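Local coordinates for hypothetical membrane spanning protein (Vibrio fischeri, PDB 4RCK) that is of unknown function but carries a BatA-type von Willebrand factor A domain that binds magnesium, within a predicted membrane-spanning protein, at residues A[127-132]-A[156-161]; A[183-188]-A[199-204]; A[144-149]-A[192-197]. All blocks are in the same frame, centred on the assembly; numbering follows the deposited sequence.

Interaction 1 (A[127-132]-A[156-161])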
loop_
_atom_site.group_PDB
_atom_site.type_symbol
_atom_site.label_atom_id
_atom_site.label_comp_id
_atom_site.label_asym_id
_atom_site.label_seq_id
_atom_site.Cartn_x
_atom_site.Cartn_y
_atom_site.Cartn_z
ATOM N N ILE A 127 -2.927 2.630 -16.136
ATOM C CA ILE A 127 -2.081 3.681 -16.689
ATOM C C ILE A 127 -2.927 4.878 -17.108
ATOM O O ILE A 127 -3.973 4.718 -17.731
ATOM C CB ILE A 127 -1.270 3.185 -17.906
ATOM C CG1 ILE A 127 -0.527 1.890 -17.574
ATOM C CG2 ILE A 127 -0.294 4.258 -18.374
ATOM C CD1 ILE A 127 0.257 1.323 -18.739
ATOM N N ILE A 128 -2.481 6.077 -16.753
ATOM C CA ILE A 128 -3.138 7.290 -17.224
ATOM C C ILE A 128 -2.175 8.109 -18.073
ATOM O O ILE A 128 -1.233 8.711 -17.559
ATOM C CB ILE A 128 -3.660 8.152 -16.063
ATOM C CG1 ILE A 128 -4.545 7.316 -15.138
ATOM C CG2 ILE A 128 -4.429 9.351 -16.601
ATOM C CD1 ILE A 128 -5.076 8.080 -13.951
ATOM N N LEU A 129 -2.418 8.116 -19.378
ATOM C CA LEU A 129 -1.582 8.848 -20.320
ATOM C C LEU A 129 -2.314 10.053 -20.884
ATOM O O LEU A 129 -3.467 9.947 -21.303
ATOM C CB LEU A 129 -1.135 7.931 -21.462
ATOM C CG LEU A 129 -0.771 8.572 -22.804
ATOM C CD1 LEU A 129 0.672 9.047 -22.809
ATOM C CD2 LEU A 129 -1.034 7.603 -23.951
ATOM N N LEU A 130 -1.644 11.201 -20.884
ATOM C CA LEU A 130 -2.165 12.375 -21.574
ATOM C C LEU A 130 -1.105 12.937 -22.517
ATOM O O LEU A 130 0.092 12.856 -22.238
ATOM C CB LEU A 130 -2.632 13.444 -20.583
ATOM C CG LEU A 130 -1.597 14.439 -20.065
ATOM C CD1 LEU A 130 -2.243 15.796 -19.924
ATOM C CD2 LEU A 130 -1.030 13.977 -18.737
ATOM N N SER A 131 -1.558 13.491 -23.639
ATOM C CA SER A 131 -0.669 13.992 -24.680
ATOM C C SER A 131 -1.375 15.057 -25.511
ATOM O O SER A 131 -2.595 15.046 -25.639
ATOM C CB SER A 131 -0.186 12.847 -25.577
ATOM O OG SER A 131 0.676 13.320 -26.601
ATOM N N ASP A 132 -0.600 15.988 -26.057
ATOM C CA ASP A 132 -1.144 17.022 -26.929
ATOM C C ASP A 132 -0.904 16.607 -28.367
ATOM O O ASP A 132 -1.469 17.178 -29.306
ATOM C CB ASP A 132 -0.508 18.392 -26.630
ATOM C CG ASP A 132 1.024 18.372 -26.695
ATOM O OD1 ASP A 132 1.582 17.398 -27.246
ATOM O OD2 ASP A 132 1.662 19.341 -26.212
ATOM N N ILE A 156 -5.266 1.147 -19.573
ATOM C CA ILE A 156 -4.734 2.492 -19.777
ATOM C C ILE A 156 -5.797 3.466 -20.298
ATOM O O ILE A 156 -6.430 3.246 -21.334
ATOM C CB ILE A 156 -3.497 2.483 -20.730
ATOM C CG1 ILE A 156 -3.469 3.709 -21.647
ATOM C CG2 ILE A 156 -3.433 1.218 -21.542
ATOM C CD1 ILE A 156 -2.784 4.894 -21.045
ATOM N N TYR A 157 -5.999 4.533 -19.529
ATOM C CA TYR A 157 -6.872 5.633 -19.912
ATOM C C TYR A 157 -6.064 6.700 -20.640
ATOM O O TYR A 157 -4.971 7.062 -20.204
ATOM C CB TYR A 157 -7.553 6.245 -18.686
ATOM C CG TYR A 157 -8.496 5.315 -17.956
ATOM C CD1 TYR A 157 -9.793 5.120 -18.406
ATOM C CD2 TYR A 157 -8.096 4.647 -16.806
ATOM C CE1 TYR A 157 -10.663 4.278 -17.742
ATOM C CE2 TYR A 157 -8.959 3.803 -16.132
ATOM C CZ TYR A 157 -10.242 3.621 -16.605
ATOM O OH TYR A 157 -11.108 2.783 -15.940
ATOM N N THR A 158 -6.603 7.207 -21.742
ATOM C CA THR A 158 -5.902 8.210 -22.533
ATOM C C THR A 158 -6.625 9.554 -22.487
ATOM O O THR A 158 -7.853 9.611 -22.528
ATOM C CB THR A 158 -5.746 7.754 -23.994
ATOM O OG1 THR A 158 -7.037 7.657 -24.607
ATOM C CG2 THR A 158 -5.065 6.395 -24.054
ATOM N N VAL A 159 -5.857 10.636 -22.391
ATOM C CA VAL A 159 -6.428 11.977 -22.309
ATOM C C VAL A 159 -5.834 12.914 -23.355
ATOM O O VAL A 159 -4.664 13.287 -23.272
ATOM C CB VAL A 159 -6.213 12.601 -20.912
ATOM C CG1 VAL A 159 -6.899 13.954 -20.822
ATOM C CG2 VAL A 159 -6.723 11.668 -19.823
ATOM N N GLY A 160 -6.639 13.290 -24.343
ATOM C CA GLY A 160 -6.218 14.272 -25.325
ATOM C C GLY A 160 -6.391 15.664 -24.753
ATOM O O GLY A 160 -7.411 15.952 -24.125
ATOM N N ILE A 161 -5.406 16.530 -24.963
ATOM C CA ILE A 161 -5.437 17.856 -24.356
ATOM C C ILE A 161 -5.107 18.966 -25.359
ATOM O O ILE A 161 -4.076 18.939 -26.037
ATOM C CB ILE A 161 -4.479 17.924 -23.139
ATOM C CG1 ILE A 161 -4.561 19.295 -22.466
ATOM C CG2 ILE A 161 -3.049 17.571 -23.532
ATOM C CD1 ILE A 161 -3.823 19.368 -21.150
#
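I127 and I156 meet at their branch points on one face of a parallel strand pair, CB to CB at 3.7 Å. The CD1 of I156 lies 3.5 Å from CB of L129 and also reaches CG2 of I127; its chi2 of 87° turns this methyl out of an extended chain. On the other face L130 CB rests 3.7 Å from V159 CB, and L130 CD1 meets I161 CD1 more loosely, at 4.1 Å. Between the two faces runs a ladder of backbone bonds. I127 O accepts from Y157 N at 2.7 Å, and L129 N returns a bond to Y157 O at 2.9 Å. L129 O then takes V159 N, and S131 N gives to V159 O. The final rung is longer, I161 N to S131 O at 3.2 Å. The strand directions differ by 18°, a modest twist.

Helix 205-218 covers the face of I128, L130 and Y157, whose OH bonds E219, whereas helix 185-195 covers I156 and T158, whose OG1 bonds the carbonyl of L188. A strand of the second subunit continues the sheet in parallel beside I127, I128 and L129, and at the strand end that chain gives D26 as partner to S131 OG, and R46 (salt bridge) and S30 (hydrogen bond) to the D132 carboxylate.

The D132 side chain comes within about 3 Å of a bound magnesium ion. Apolar packing and a regular ladder thus deliver an acidic residue from the end of a buried strand to the metal, an arrangement consistent with a site completed by the second subunit, where the positive groups nearby probably help balance its charge.

Interaction 2 (A[183-188]-A[199-204])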
loop_
_atom_site.group_PDB
_atom_site.type_symbol
_atom_site.label_atom_id
_atom_site.label_comp_id
_atom_site.label_asym_id
_atom_site.label_seq_id
_atom_site.Cartn_x
_atom_site.Cartn_y
_atom_site.Cartn_z
ATOM N N LEU A 183 -2.721 16.699 -32.320
ATOM C CA LEU A 183 -3.382 15.699 -31.480
ATOM C C LEU A 183 -3.962 14.511 -32.249
ATOM O O LEU A 183 -4.921 14.651 -33.001
ATOM C CB LEU A 183 -4.497 16.359 -30.659
ATOM C CG LEU A 183 -5.171 15.472 -29.609
ATOM C CD1 LEU A 183 -4.210 15.200 -28.460
ATOM C CD2 LEU A 183 -6.467 16.086 -29.104
ATOM N N ASP A 184 -3.356 13.344 -32.048
ATOM C CA ASP A 184 -3.847 12.100 -32.629
ATOM C C ASP A 184 -4.873 11.470 -31.702
ATOM O O ASP A 184 -4.518 10.865 -30.688
ATOM C CB ASP A 184 -2.692 11.129 -32.883
ATOM C CG ASP A 184 -3.066 10.011 -33.834
ATOM O OD1 ASP A 184 -4.272 9.811 -34.084
ATOM O OD2 ASP A 184 -2.147 9.323 -34.326
ATOM N N GLU A 185 -6.147 11.611 -32.054
ATOM C CA GLU A 185 -7.219 11.139 -31.191
ATOM C C GLU A 185 -7.559 9.670 -31.430
ATOM O O GLU A 185 -7.807 8.926 -30.481
ATOM C CB GLU A 185 -8.469 12.004 -31.370
ATOM C CG GLU A 185 -8.317 13.422 -30.835
ATOM C CD GLU A 185 -9.643 14.143 -30.691
ATOM O OE1 GLU A 185 -10.293 13.990 -29.637
ATOM O OE2 GLU A 185 -10.034 14.860 -31.635
ATOM N N ASP A 186 -7.558 9.243 -32.689
ATOM C CA ASP A 186 -7.953 7.870 -32.992
ATOM C C ASP A 186 -6.844 6.862 -32.685
ATOM O O ASP A 186 -7.109 5.668 -32.587
ATOM C CB ASP A 186 -8.403 7.735 -34.450
ATOM C CG ASP A 186 -7.349 8.192 -35.433
ATOM O OD1 ASP A 186 -6.760 9.271 -35.214
ATOM O OD2 ASP A 186 -7.111 7.475 -36.427
ATOM N N THR A 187 -5.608 7.329 -32.526
ATOM C CA THR A 187 -4.559 6.465 -31.987
ATOM C C THR A 187 -4.777 6.344 -30.485
ATOM O O THR A 187 -4.782 5.243 -29.932
ATOM C CB THR A 187 -3.136 6.998 -32.275
ATOM O OG1 THR A 187 -2.704 6.542 -33.562
ATOM C CG2 THR A 187 -2.147 6.502 -31.223
ATOM N N LEU A 188 -4.966 7.490 -29.839
ATOM C CA LEU A 188 -5.231 7.549 -28.407
ATOM C C LEU A 188 -6.491 6.771 -28.037
ATOM O O LEU A 188 -6.555 6.144 -26.980
ATOM C CB LEU A 188 -5.359 9.004 -27.955
ATOM C CG LEU A 188 -4.149 9.624 -27.255
ATOM C CD1 LEU A 188 -2.854 9.206 -27.927
ATOM C CD2 LEU A 188 -4.269 11.139 -27.234
ATOM N N TYR A 199 -11.067 6.979 -23.536
ATOM C CA TYR A 199 -10.367 8.163 -24.012
ATOM C C TYR A 199 -11.151 9.427 -23.687
ATOM O O TYR A 199 -12.367 9.480 -23.867
ATOM C CB TYR A 199 -10.110 8.092 -25.517
ATOM C CG TYR A 199 -9.756 9.442 -26.097
ATOM C CD1 TYR A 199 -8.518 10.020 -25.848
ATOM C CD2 TYR A 199 -10.665 10.149 -26.871
ATOM C CE1 TYR A 199 -8.192 11.257 -26.362
ATOM C CE2 TYR A 199 -10.347 11.389 -27.390
ATOM C CZ TYR A 199 -9.109 11.938 -27.133
ATOM O OH TYR A 199 -8.784 13.172 -27.647
ATOM N N PHE A 200 -10.443 10.449 -23.220
ATOM C CA PHE A 200 -11.067 11.721 -22.891
ATOM C C PHE A 200 -10.369 12.877 -23.601
ATOM O O PHE A 200 -9.149 12.877 -23.751
ATOM C CB PHE A 200 -11.047 11.948 -21.380
ATOM C CG PHE A 200 -11.692 10.847 -20.590
ATOM C CD1 PHE A 200 -13.041 10.894 -20.288
ATOM C CD2 PHE A 200 -10.945 9.772 -20.139
ATOM C CE1 PHE A 200 -13.637 9.885 -19.556
ATOM C CE2 PHE A 200 -11.534 8.760 -19.408
ATOM C CZ PHE A 200 -12.881 8.816 -19.116
ATOM N N ARG A 201 -11.150 13.861 -24.035
ATOM C CA ARG A 201 -10.600 15.056 -24.664
ATOM C C ARG A 201 -10.866 16.284 -23.800
ATOM O O ARG A 201 -12.018 16.633 -23.541
ATOM C CB ARG A 201 -11.190 15.252 -26.064
ATOM C CG ARG A 201 -10.925 16.623 -26.673
ATOM C CD ARG A 201 -9.480 16.785 -27.122
ATOM N NE ARG A 201 -9.206 18.144 -27.582
ATOM C CZ ARG A 201 -9.492 18.594 -28.800
ATOM N NH1 ARG A 201 -9.207 19.846 -29.129
ATOM N NH2 ARG A 201 -10.067 17.795 -29.689
ATOM N N ALA A 202 -9.796 16.932 -23.349
ATOM C CA ALA A 202 -9.913 18.121 -22.511
ATOM C C ALA A 202 -9.657 19.384 -23.322
ATOM O O ALA A 202 -8.537 19.619 -23.775
ATOM C CB ALA A 202 -8.948 18.046 -21.339
ATOM N N ARG A 203 -10.692 20.197 -23.495
ATOM C CA ARG A 203 -10.570 21.419 -24.282
ATOM C C ARG A 203 -10.322 22.640 -23.402
ATOM O O ARG A 203 -10.082 23.739 -23.905
ATOM C CB ARG A 203 -11.816 21.623 -25.144
ATOM C CG ARG A 203 -11.836 20.733 -26.377
ATOM C CD ARG A 203 -13.041 21.003 -27.259
ATOM N NE ARG A 203 -12.957 20.269 -28.519
ATOM C CZ ARG A 203 -13.326 19.001 -28.671
ATOM N NH1 ARG A 203 -13.808 18.319 -27.641
ATOM N NH2 ARG A 203 -13.212 18.413 -29.855
ATOM N N ASN A 204 -10.377 22.438 -22.089
ATOM C CA ASN A 204 -9.982 23.469 -21.134
ATOM C C ASN A 204 -9.663 22.866 -19.767
ATOM O O ASN A 204 -9.740 21.649 -19.583
ATOM C CB ASN A 204 -11.067 24.542 -21.003
ATOM C CG ASN A 204 -12.343 24.013 -20.386
ATOM O OD1 ASN A 204 -12.458 23.919 -19.166
ATOM N ND2 ASN A 204 -13.316 23.680 -21.225
#
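E185 reaches across to Y199, whose hydroxyl donates to OE1 at 2.6 Å. The acceptor is met on its anti side, 19° out of the carboxylate plane, and OE1 lies at the edge of the ring. On the inner side the buried L188 packs its CB 3.9 Å from Y199 CD1, while L188 CD2 reaches the neighbouring CE1. L183 is packed as well: the side chain of R201 bends at chi2 (73°), which brings CD within 3.7 Å of L183 CD2. That methyl also lies over one face of the guanidinium, with CZ of R203 over the opposite face, both offset toward the rim.

Toward the surface, where E185, R201 and R203 lie, the looser element is the salt bridge from E185 OE2 to R201 NH2. It is long, 3.5 Å, and the carboxylate and guanidinium planes stand 86° apart, far from a flat two-pronged pairing. NH1 is held separately by the carbonyl of G162.

D184, the N-cap of helix 185-195, accepts from T187 N through OD1. Strand 199-202 hydrogen-bonds to strand 154-161 through F200 and A202, and these two residues pack on helix 205-218, so Y199 and R201 are left to face the start of helix 185-195.

Interaction 3 (A[144-149]-A[192-197])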
loop_
_atom_site.group_PDB
_atom_site.type_symbol
_atom_site.label_atom_id
_atom_site.label_comp_id
_atom_site.label_asym_id
_atom_site.label_seq_id
_atom_site.Cartn_x
_atom_site.Cartn_y
_atom_site.Cartn_z
ATOM N N GLU A 144 1.656 -1.162 -30.488
ATOM C CA GLU A 144 2.467 -2.247 -29.987
ATOM C C GLU A 144 2.515 -2.094 -28.476
ATOM O O GLU A 144 2.127 -3.000 -27.746
ATOM C CB GLU A 144 3.861 -2.227 -30.586
ATOM C CG GLU A 144 3.892 -2.163 -32.092
ATOM C CD GLU A 144 5.302 -2.254 -32.601
ATOM O OE1 GLU A 144 5.581 -1.763 -33.714
ATOM O OE2 GLU A 144 6.133 -2.820 -31.863
ATOM N N ALA A 145 2.959 -0.922 -28.024
ATOM C CA ALA A 145 3.060 -0.611 -26.600
ATOM C C ALA A 145 1.744 -0.825 -25.861
ATOM O O ALA A 145 1.735 -1.232 -24.700
ATOM C CB ALA A 145 3.534 0.816 -26.408
ATOM N N ALA A 146 0.637 -0.541 -26.538
ATOM C CA ALA A 146 -0.684 -0.764 -25.966
ATOM C C ALA A 146 -0.968 -2.253 -25.795
ATOM O O ALA A 146 -1.548 -2.674 -24.789
ATOM C CB ALA A 146 -1.754 -0.115 -26.835
ATOM N N GLN A 147 -0.550 -3.041 -26.783
ATOM C CA GLN A 147 -0.788 -4.484 -26.801
ATOM C C GLN A 147 -0.137 -5.172 -25.618
ATOM O O GLN A 147 -0.653 -6.141 -25.071
ATOM C CB GLN A 147 -0.266 -5.086 -28.112
ATOM C CG GLN A 147 -0.321 -6.600 -28.174
ATOM C CD GLN A 147 -1.704 -7.135 -27.877
ATOM O OE1 GLN A 147 -2.572 -7.161 -28.748
ATOM N NE2 GLN A 147 -1.919 -7.562 -26.638
ATOM N N LEU A 148 1.004 -4.633 -25.228
ATOM C CA LEU A 148 1.806 -5.182 -24.157
ATOM C C LEU A 148 1.189 -4.897 -22.804
ATOM O O LEU A 148 1.192 -5.756 -21.932
ATOM C CB LEU A 148 3.208 -4.603 -24.237
ATOM C CG LEU A 148 3.710 -4.663 -25.684
ATOM C CD1 LEU A 148 4.701 -3.650 -25.963
ATOM C CD2 LEU A 148 4.197 -6.026 -26.099
ATOM N N ALA A 149 0.648 -3.691 -22.648
ATOM C CA ALA A 149 -0.080 -3.302 -21.445
ATOM C C ALA A 149 -1.279 -4.212 -21.203
ATOM O O ALA A 149 -1.649 -4.474 -20.060
ATOM C CB ALA A 149 -0.528 -1.857 -21.552
ATOM N N ALA A 192 -6.722 3.158 -25.577
ATOM C CA ALA A 192 -7.647 2.990 -24.464
ATOM C C ALA A 192 -8.604 1.827 -24.708
ATOM O O ALA A 192 -8.809 0.987 -23.833
ATOM C CB ALA A 192 -8.423 4.272 -24.226
ATOM N N THR A 193 -9.180 1.787 -25.906
ATOM C CA THR A 193 -10.123 0.738 -26.281
ATOM C C THR A 193 -9.477 -0.644 -26.258
ATOM O O THR A 193 -10.044 -1.593 -25.711
ATOM C CB THR A 193 -10.715 0.999 -27.683
ATOM O OG1 THR A 193 -11.726 2.010 -27.593
ATOM C CG2 THR A 193 -11.330 -0.270 -28.258
HETATM N N MSE A 194 -8.288 -0.746 -26.846
HETATM C CA MSE A 194 -7.554 -2.007 -26.914
HETATM C C MSE A 194 -7.330 -2.615 -25.532
HETATM O O MSE A 194 -7.332 -3.835 -25.370
HETATM C CB MSE A 194 -6.209 -1.793 -27.611
HETATM C CG MSE A 194 -5.345 -3.033 -27.722
HETATM SE SE MSE A 194 -3.710 -2.684 -28.720
HETATM C CE MSE A 194 -4.500 -2.216 -30.440
ATOM N N THR A 195 -7.153 -1.753 -24.538
ATOM C CA THR A 195 -6.801 -2.190 -23.192
ATOM C C THR A 195 -7.968 -2.106 -22.216
ATOM O O THR A 195 -7.844 -2.502 -21.058
ATOM C CB THR A 195 -5.647 -1.360 -22.644
ATOM O OG1 THR A 195 -6.002 0.026 -22.701
ATOM C CG2 THR A 195 -4.399 -1.593 -23.481
ATOM N N GLY A 196 -9.094 -1.578 -22.682
ATOM C CA GLY A 196 -10.302 -1.548 -21.879
ATOM C C GLY A 196 -10.553 -0.238 -21.159
ATOM O O GLY A 196 -11.565 -0.084 -20.476
ATOM N N GLY A 197 -9.634 0.709 -21.306
ATOM C CA GLY A 197 -9.803 2.018 -20.705
ATOM C C GLY A 197 -10.727 2.893 -21.528
ATOM O O GLY A 197 -11.444 2.408 -22.402
#
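M194, present as selenomethionine, lays its selenium over the helix 142-151, with SE 3.7 Å from the CB of A146 and equally close to the backbone N of Q147. Its chi1 of 179° and chi2 of 176° keep the chain extended as far as SE, so that selenium reaches the neighbouring helix. The flank of Q147 joins at its CB, a looser approach.

One residue on, T195 meets the same helix with its methyl: CG2 is 3.3 Å from A146 O and 4.3 Å from A149 CB. With CG2 turned this way, T195 OG1 is directed back to its own helix, where it bonds the carbonyl of I191; it also takes a weak bond from I156 N. No hydrogen bond crosses between the segments, and alanines at 146 and 149 allow the helices to approach with little side-chain bulk between them.

G196 has a positive phi (97°) and closes helix 185-195 in a Schellman motif, after which the chain turns toward strand 199-202. A145 and A149 also pack on G107 and T114 of the second subunit. Two neighbouring helices packed on one face of a central, mainly parallel sheet are characteristic of the alpha-beta-alpha sandwich of von Willebrand factor A domains.

In the fold
Interaction 1 pairs two of the sheet strands that the other two contacts adjoin. Strand 199-202 of interaction 2 pairs with 154-161, with a probable hydrogen bond of 2.6 Å from G160 N to F200 O, and the two centres are about 7 Å apart. Interaction 3, centred about 12 Å from interaction 1, joins the crossover helix 142-151 to helix 185-195, which interaction 2 uses at its other end. The metal lies at the strand-end side: the L183 side chain is about 5 Å from that of D132 and about 9 Å from the magnesium ion. With S30 and D26 coming from the second subunit, the arrangement is consistent with a domain-swapped dimer that completes the metal-ion-dependent adhesion site between chains.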